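Local coordinates for protein Maltose/maltodextrin transport permease homologue (Bdellovibrio bacteriovorus HD100, PDB 6FFL) that probably binds maltose and maltodextrins as the solute-binding domain fused to an ABC transporter permease, and is seen here holding a maltotriose, at residues Glu318-Ile321 with Val322-Pro326; Met11-Gly14 with His15-Val18; Ile200-Leu203 with Arg204-Lys208. All coordinates share one frame; numbering follows the deposited sequence.

Interaction 1: Glu318-Ile321 with Val322-Pro326; sequences ESDI and VKNNP
The D320 carboxylate and the N324 amide lie side by side one helical turn apart. Their planes differ by only 20°. The amide ND2 is the part of N324 nearest the D320 side chain, 3.9 Å from D320 CB. A water bridges D320 OD1 and N324 ND2. It accepts from N324 ND2 at 3.3 Å and donates weakly to D320 OD1. Further back, E318 OE2 faces K323 NZ at 3.5 Å, a loose salt bridge. E318 bends at chi2 (-65°), while K323 stays extended past CG, and this carries K323 CE to 3.3 Å from E318 OE2. The two chains cross at a slant. The backbone here forms helix 320-323, a single turn on the surface of the binding protein. S319 is its N-cap: S319 OG accepts from I321 N at 3.1 Å. S319 O accepts from K323 N at 2.9 Å, and D320 O from N324 N. V322 turns inward and is buried on L301 of helix 297-307 and on L310 and P311. I321 packs on A304 and E305 of that helix. N325 precedes the turn that leads into helix 328-335, and its OD1 accepts from L327 N.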
loop_
_atom_site.group_PDB
_atom_site.type_symbol
_atom_site.label_atom_id
_atom_site.label_comp_id
_atom_site.label_asym_id
_atom_site.label_seq_id
_atom_site.Cartn_x
_atom_site.Cartn_y
_atom_site.Cartn_z
ATOM N N GLU A 318 10.169 20.671 -4.742
ATOM C CA GLU A 318 10.299 21.847 -5.595
ATOM C C GLU A 318 10.980 21.542 -6.928
ATOM O O GLU A 318 11.081 22.436 -7.780
ATOM C CB GLU A 318 11.058 22.952 -4.842
ATOM C CG GLU A 318 10.391 23.385 -3.539
ATOM C CD GLU A 318 9.027 24.044 -3.745
ATOM O OE1 GLU A 318 8.373 24.381 -2.732
ATOM O OE2 GLU A 318 8.611 24.243 -4.908
ATOM N N SER A 319 11.419 20.306 -7.135
ATOM C CA SER A 319 12.044 19.903 -8.387
ATOM C C SER A 319 11.046 19.918 -9.539
ATOM O O SER A 319 9.859 19.612 -9.374
ATOM C CB SER A 319 12.641 18.500 -8.242
ATOM O OG SER A 319 13.137 18.013 -9.477
ATOM N N ASP A 320 11.554 20.275 -10.726
ATOM C CA ASP A 320 10.777 20.136 -11.960
ATOM C C ASP A 320 10.257 18.719 -12.147
ATOM O O ASP A 320 9.198 18.520 -12.754
ATOM C CB ASP A 320 11.638 20.510 -13.167
ATOM C CG ASP A 320 11.655 21.997 -13.428
ATOM O OD1 ASP A 320 12.481 22.438 -14.254
ATOM O OD2 ASP A 320 10.857 22.720 -12.794
ATOM N N ILE A 321 11.012 17.729 -11.679
ATOM C CA ILE A 321 10.589 16.337 -11.796
ATOM C C ILE A 321 9.232 16.135 -11.132
ATOM O O ILE A 321 8.359 15.424 -11.653
ATOM C CB ILE A 321 11.667 15.428 -11.186
ATOM C CG1 ILE A 321 12.953 15.493 -12.013
ATOM C CG2 ILE A 321 11.153 14.000 -11.038
ATOM C CD1 ILE A 321 14.127 14.742 -11.377
ATOM N N VAL A 322 9.033 16.772 -9.978
ATOM C CA VAL A 322 7.782 16.676 -9.239
ATOM C C VAL A 322 6.729 17.602 -9.831
ATOM O O VAL A 322 5.587 17.193 -10.075
ATOM C CB VAL A 322 8.041 16.986 -7.755
ATOM C CG1 VAL A 322 6.742 17.025 -6.964
ATOM C CG2 VAL A 322 8.977 15.932 -7.171
ATOM N N LYS A 323 7.100 18.864 -10.064
ATOM C CA LYS A 323 6.131 19.859 -10.513
ATOM C C LYS A 323 5.552 19.522 -11.880
ATOM O O LYS A 323 4.395 19.849 -12.152
ATOM C CB LYS A 323 6.775 21.247 -10.557
ATOM C CG LYS A 323 7.071 21.866 -9.196
ATOM C CD LYS A 323 7.765 23.206 -9.377
ATOM C CE LYS A 323 7.906 23.954 -8.069
ATOM N NZ LYS A 323 8.768 25.164 -8.251
ATOM N N ASN A 324 6.324 18.866 -12.743
ATOM C CA ASN A 324 5.887 18.572 -14.106
ATOM C C ASN A 324 5.219 17.212 -14.251
ATOM O O ASN A 324 4.869 16.827 -15.370
ATOM C CB ASN A 324 7.067 18.641 -15.075
ATOM C CG ASN A 324 7.589 20.050 -15.254
ATOM O OD1 ASN A 324 6.917 21.017 -14.889
ATOM N ND2 ASN A 324 8.789 20.176 -15.815
ATOM N N ASN A 325 5.062 16.470 -13.169
ATOM C CA ASN A 325 4.428 15.163 -13.230
ATOM C C ASN A 325 2.921 15.365 -13.304
ATOM O O ASN A 325 2.331 15.900 -12.360
ATOM C CB ASN A 325 4.835 14.360 -11.995
ATOM C CG ASN A 325 4.181 12.977 -11.919
ATOM O OD1 ASN A 325 3.226 12.657 -12.642
ATOM N ND2 ASN A 325 4.706 12.148 -11.020
ATOM N N PRO A 326 2.260 14.977 -14.398
ATOM C CA PRO A 326 0.836 15.310 -14.544
ATOM C C PRO A 326 -0.078 14.536 -13.600
ATOM O O PRO A 326 -1.248 14.906 -13.460
ATOM C CB PRO A 326 0.548 14.971 -16.015
ATOM C CG PRO A 326 1.555 13.927 -16.370
ATOM C CD PRO A 326 2.794 14.271 -15.579
HETATM O O HOH W 1 10.421 22.942 -16.438
#

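Interaction 2: Met11-Gly14 with His15-Val18; sequences MIYG and HRQV. With GLC (alpha-D-glucopyranose), chain B; SO4 (sulfate ion), chain H.
M11 meets the next turn of chain through its carbonyl. M11 O accepts from R16 NH1 at 2.9 Å, in the carbonyl plane and close to the guanidinium plane. M11 CB rests against H15 CB, and the M11 chain then runs on past the H15 carbonyl. I12 comes next, at the N-cap of helix 13-29, which follows strand 4-9 in a beta-alpha-beta unit. I12 N gives a weak bond to O2 of the bound glucose, 3.0 Å away. I12 O takes R16 N at 2.8 Å. I12 CG2 approaches H15 CD2 at 3.7 Å, oblique to the imidazole. Y13 CG stands anti to the backbone N (chi1 -179°), which sets the ring alongside Q17. Q17 covers one face of that ring. Q17 CG makes a CH-pi contact 4.0 Å from the Y13 ring centroid, and the Q17 amide is stacked on the ring with the planes 18° apart. R16 NH2 lies at the ring edge, its guanidinium standing almost upright to the ring. One guanidinium face covers Y13 CA. G14 N bonds to D240 of helix 238-243, and R16 also makes a cation-pi contact with Y39. The sulfate sits at this helix start and probably comes from the crystallisation liquor. Y13 N donates to its O3 at 2.9 Å, and R16 NH2 to its O4 at 2.7 Å. R16 NH1 reaches sulfate O2 as well as M11 O, which helps to fix how the guanidinium is turned. The Y13 N-H at the helix start and the R16 guanidinium thus make a site suited to an anion, next to the sugar pocket that M11 and I12 help line.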
loop_
_atom_site.group_PDB
_atom_site.type_symbol
_atom_site.label_atom_id
_atom_site.label_comp_id
_atom_site.label_asym_id
_atom_site.label_seq_id
_atom_site.Cartn_x
_atom_site.Cartn_y
_atom_site.Cartn_z
ATOM N N MET A 11 9.477 -4.155 -2.711
ATOM C CA MET A 11 9.309 -3.257 -3.855
ATOM C C MET A 11 8.908 -4.001 -5.124
ATOM O O MET A 11 9.586 -4.943 -5.548
ATOM C CB MET A 11 10.602 -2.484 -4.132
ATOM C CG MET A 11 10.985 -1.514 -3.041
ATOM S SD MET A 11 12.340 -0.464 -3.612
ATOM C CE MET A 11 12.833 0.281 -2.057
ATOM N N ILE A 12 7.848 -3.500 -5.771
ATOM C CA ILE A 12 7.395 -3.995 -7.056
ATOM C C ILE A 12 8.471 -3.791 -8.130
ATOM O O ILE A 12 9.386 -2.969 -7.991
ATOM C CB ILE A 12 6.098 -3.250 -7.417
ATOM C CG1 ILE A 12 5.313 -3.959 -8.517
ATOM C CG2 ILE A 12 6.412 -1.807 -7.827
ATOM C CD1 ILE A 12 4.055 -3.194 -8.912
ATOM N N TYR A 13 8.330 -4.539 -9.228
ATOM C CA TYR A 13 9.300 -4.548 -10.321
ATOM C C TYR A 13 9.885 -3.173 -10.642
ATOM O O TYR A 13 11.100 -2.969 -10.552
ATOM C CB TYR A 13 8.647 -5.125 -11.574
ATOM C CG TYR A 13 9.601 -5.187 -12.747
ATOM C CD1 TYR A 13 10.535 -6.209 -12.856
ATOM C CD2 TYR A 13 9.582 -4.203 -13.736
ATOM C CE1 TYR A 13 11.411 -6.263 -13.941
ATOM C CE2 TYR A 13 10.453 -4.246 -14.805
ATOM C CZ TYR A 13 11.363 -5.273 -14.903
ATOM O OH TYR A 13 12.228 -5.307 -15.973
ATOM N N GLY A 14 9.031 -2.225 -11.035
ATOM C CA GLY A 14 9.525 -0.919 -11.455
ATOM C C GLY A 14 10.308 -0.204 -10.367
ATOM O O GLY A 14 11.299 0.478 -10.647
ATOM N N HIS A 15 9.874 -0.350 -9.112
ATOM C CA HIS A 15 10.572 0.307 -8.011
ATOM C C HIS A 15 11.874 -0.408 -7.676
ATOM O O HIS A 15 12.879 0.242 -7.373
ATOM C CB HIS A 15 9.682 0.375 -6.761
ATOM C CG HIS A 15 8.532 1.329 -6.886
ATOM N ND1 HIS A 15 8.098 2.111 -5.834
ATOM C CD2 HIS A 15 7.717 1.615 -7.930
ATOM C CE1 HIS A 15 7.071 2.842 -6.231
ATOM N NE2 HIS A 15 6.819 2.555 -7.496
ATOM N N ARG A 16 11.895 -1.745 -7.728
ATOM C CA ARG A 16 13.165 -2.397 -7.424
ATOM C C ARG A 16 14.172 -2.241 -8.560
ATOM O O ARG A 16 15.377 -2.322 -8.306
ATOM C CB ARG A 16 12.950 -3.869 -7.057
ATOM C CG ARG A 16 12.510 -4.773 -8.156
ATOM C CD ARG A 16 12.621 -6.238 -7.695
ATOM N NE ARG A 16 11.961 -7.142 -8.635
ATOM C CZ ARG A 16 10.691 -7.523 -8.535
ATOM N NH1 ARG A 16 9.936 -7.092 -7.527
ATOM N NH2 ARG A 16 10.172 -8.341 -9.449
ATOM N N GLN A 17 13.719 -1.974 -9.792
ATOM C CA GLN A 17 14.667 -1.567 -10.830
ATOM C C GLN A 17 15.379 -0.282 -10.435
ATOM O O GLN A 17 16.593 -0.145 -10.634
ATOM C CB GLN A 17 13.967 -1.375 -12.178
ATOM C CG GLN A 17 13.238 -2.595 -12.686
ATOM C CD GLN A 17 14.130 -3.817 -12.746
ATOM O OE1 GLN A 17 15.139 -3.835 -13.454
ATOM N NE2 GLN A 17 13.768 -4.847 -11.985
ATOM N N VAL A 18 14.639 0.675 -9.878
ATOM C CA VAL A 18 15.257 1.925 -9.451
ATOM C C VAL A 18 16.182 1.678 -8.266
ATOM O O VAL A 18 17.296 2.220 -8.208
ATOM C CB VAL A 18 14.176 2.973 -9.133
ATOM C CG1 VAL A 18 14.802 4.238 -8.574
ATOM C CG2 VAL A 18 13.341 3.273 -10.388
HETATM C C1 GLC B . 3.973 -4.350 -4.690
HETATM C C2 GLC B . 4.268 -3.019 -3.990
HETATM C C3 GLC B . 3.636 -2.971 -2.606
HETATM C C4 GLC B . 2.156 -3.354 -2.660
HETATM C C5 GLC B . 1.979 -4.692 -3.391
HETATM C C6 GLC B . 0.501 -5.031 -3.579
HETATM O O1 GLC B . 4.667 -5.403 -4.019
HETATM O O2 GLC B . 5.678 -2.848 -3.820
HETATM O O3 GLC B . 3.824 -1.649 -2.057
HETATM O O4 GLC B . 1.675 -3.431 -1.303
HETATM O O5 GLC B . 2.562 -4.635 -4.697
HETATM O O6 GLC B . 0.359 -6.352 -4.121
HETATM S S SO4 H . 6.719 -8.177 -9.170
HETATM O O1 SO4 H . 5.484 -8.931 -9.336
HETATM O O2 SO4 H . 7.373 -8.609 -7.932
HETATM O O3 SO4 H . 6.430 -6.749 -9.093
HETATM O O4 SO4 H . 7.598 -8.404 -10.312
#

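Interaction 3: Ile200-Leu203 with Arg204-Lys208; sequences ILKL and RDQDK
L201 and R204 lie side by side and point the same way, near the C-terminal end of helix 191-205. L201 CD2 sits over one face of the R204 guanidinium, offset toward its rim and 3.7 Å from R204 NH2. D205 is at the guanidinium edge. R204 grips it side-on: NE reaches D205 OD1 at 2.7 Å and NH2 reaches D205 OD2 at 2.8 Å, the second on the syn lone pair. The bend of R204 at chi3 (73°) brings the guanidinium round to the carboxylate. R204 NH1 goes instead to L362 O, while D205 OD1 also pairs with K212, so both charges have further partners. L201 itself packs on Y358, V361 and L362 of helix 346-362. On another side of the helix, K202 crosses both Q206 and D207 at a slant. K202 CE touches Q206 NE2 at 3.4 Å. A turn at chi4 (-70°) brings K202 NZ onto the syn lone pair of D207 OD2, 3.0 Å away, in a salt bridge. I136 of helix 132-142 touches K202, L203 and D207. K202 O accepts from both Q206 N (3.0 Å) and D207 N (2.9 Å), the second a bond between residues five apart. The chain leaves helical angles at K208, where phi is positive. The K208 side chain folds back, and its NZ meets D205 O at 3.0 Å from above the carbonyl plane.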
loop_
_atom_site.group_PDB
_atom_site.type_symbol
_atom_site.label_atom_id
_atom_site.label_comp_id
_atom_site.label_asym_id
_atom_site.label_seq_id
_atom_site.Cartn_x
_atom_site.Cartn_y
_atom_site.Cartn_z
ATOM N N ILE A 200 -19.165 -5.343 -2.252
ATOM C CA ILE A 200 -18.274 -6.057 -3.154
ATOM C C ILE A 200 -18.915 -7.358 -3.629
ATOM O O ILE A 200 -18.752 -7.750 -4.789
ATOM C CB ILE A 200 -16.910 -6.263 -2.478
ATOM C CG1 ILE A 200 -16.153 -4.926 -2.493
ATOM C CG2 ILE A 200 -16.090 -7.343 -3.174
ATOM C CD1 ILE A 200 -14.865 -4.979 -1.784
ATOM N N LEU A 201 -19.688 -8.033 -2.768
ATOM C CA LEU A 201 -20.447 -9.182 -3.252
ATOM C C LEU A 201 -21.388 -8.785 -4.382
ATOM O O LEU A 201 -21.573 -9.539 -5.345
ATOM C CB LEU A 201 -21.242 -9.828 -2.112
ATOM C CG LEU A 201 -20.483 -10.674 -1.101
ATOM C CD1 LEU A 201 -21.461 -11.128 -0.028
ATOM C CD2 LEU A 201 -19.869 -11.874 -1.772
ATOM N N LYS A 202 -21.998 -7.607 -4.278
ATOM C CA LYS A 202 -22.913 -7.163 -5.326
ATOM C C LYS A 202 -22.163 -6.907 -6.627
ATOM O O LYS A 202 -22.633 -7.288 -7.704
ATOM C CB LYS A 202 -23.660 -5.909 -4.858
ATOM C CG LYS A 202 -24.629 -5.294 -5.860
ATOM C CD LYS A 202 -25.409 -4.160 -5.189
ATOM C CE LYS A 202 -26.371 -3.467 -6.145
ATOM N NZ LYS A 202 -25.645 -2.664 -7.168
ATOM N N LEU A 203 -20.991 -6.270 -6.547
ATOM C CA LEU A 203 -20.182 -6.064 -7.748
ATOM C C LEU A 203 -19.846 -7.389 -8.426
ATOM O O LEU A 203 -19.840 -7.479 -9.659
ATOM C CB LEU A 203 -18.894 -5.319 -7.395
ATOM C CG LEU A 203 -18.972 -3.872 -6.901
ATOM C CD1 LEU A 203 -17.582 -3.334 -6.603
ATOM C CD2 LEU A 203 -19.689 -2.986 -7.901
ATOM N N ARG A 204 -19.585 -8.434 -7.634
ATOM C CA ARG A 204 -19.150 -9.709 -8.196
ATOM C C ARG A 204 -20.319 -10.541 -8.704
ATOM O O ARG A 204 -20.221 -11.168 -9.765
ATOM C CB ARG A 204 -18.355 -10.499 -7.146
ATOM C CG ARG A 204 -17.716 -11.796 -7.654
ATOM C CD ARG A 204 -17.221 -12.685 -6.490
ATOM N NE ARG A 204 -18.345 -13.310 -5.799
ATOM C CZ ARG A 204 -18.237 -14.068 -4.709
ATOM N NH1 ARG A 204 -17.046 -14.310 -4.182
ATOM N NH2 ARG A 204 -19.324 -14.590 -4.155
ATOM N N ASP A 205 -21.428 -10.571 -7.966
ATOM C CA ASP A 205 -22.457 -11.580 -8.190
ATOM C C ASP A 205 -23.733 -11.032 -8.794
ATOM O O ASP A 205 -24.459 -11.773 -9.456
ATOM C CB ASP A 205 -22.806 -12.283 -6.871
ATOM C CG ASP A 205 -21.633 -13.032 -6.295
ATOM O OD1 ASP A 205 -20.707 -13.359 -7.073
ATOM O OD2 ASP A 205 -21.636 -13.302 -5.076
ATOM N N GLN A 206 -24.012 -9.751 -8.588
ATOM C CA GLN A 206 -25.239 -9.135 -9.067
ATOM C C GLN A 206 -24.976 -8.261 -10.289
ATOM O O GLN A 206 -25.533 -8.493 -11.365
ATOM C CB GLN A 206 -25.856 -8.327 -7.919
ATOM C CG GLN A 206 -27.155 -7.620 -8.218
ATOM C CD GLN A 206 -27.746 -7.008 -6.959
ATOM O OE1 GLN A 206 -27.534 -7.515 -5.854
ATOM N NE2 GLN A 206 -28.475 -5.908 -7.116
ATOM N N ASP A 207 -24.125 -7.250 -10.139
ATOM C CA ASP A 207 -23.759 -6.434 -11.289
ATOM C C ASP A 207 -22.824 -7.192 -12.219
ATOM O O ASP A 207 -22.871 -6.986 -13.435
ATOM C CB ASP A 207 -23.126 -5.127 -10.822
ATOM C CG ASP A 207 -23.994 -4.394 -9.817
ATOM O OD1 ASP A 207 -25.208 -4.268 -10.071
ATOM O OD2 ASP A 207 -23.457 -3.939 -8.788
ATOM N N LYS A 208 -21.983 -8.072 -11.666
ATOM C CA LYS A 208 -21.074 -8.923 -12.441
ATOM C C LYS A 208 -20.130 -8.089 -13.303
ATOM O O LYS A 208 -19.938 -8.350 -14.493
ATOM C CB LYS A 208 -21.848 -9.936 -13.290
ATOM C CG LYS A 208 -22.957 -10.677 -12.534
ATOM C CD LYS A 208 -24.074 -11.072 -13.501
ATOM C CE LYS A 208 -24.301 -12.562 -13.515
ATOM N NZ LYS A 208 -24.536 -13.082 -12.146
#

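How the interactions relate
Along the chain the order is interaction 2, interaction 3, interaction 1. All three are local contacts at helix ends: 2 at the start of helix 13-29, 3 at the close of helix 191-205, and 1 around the short helix 320-323. Interactions 1 and 2 are neighbours, with centres about 20 Å apart and nearest atoms about 10 Å apart. Helix 297-307 packs against side chains of both. Interaction 3 lies about 33 Å from interaction 2 and about 40 Å from interaction 1, centre to centre. Of the three, interaction 2 holds residues of the maltotriose pocket; interaction 1 lies at the surface, and interaction 3 is partly buried, with side chains on helices 132-142 and 346-362.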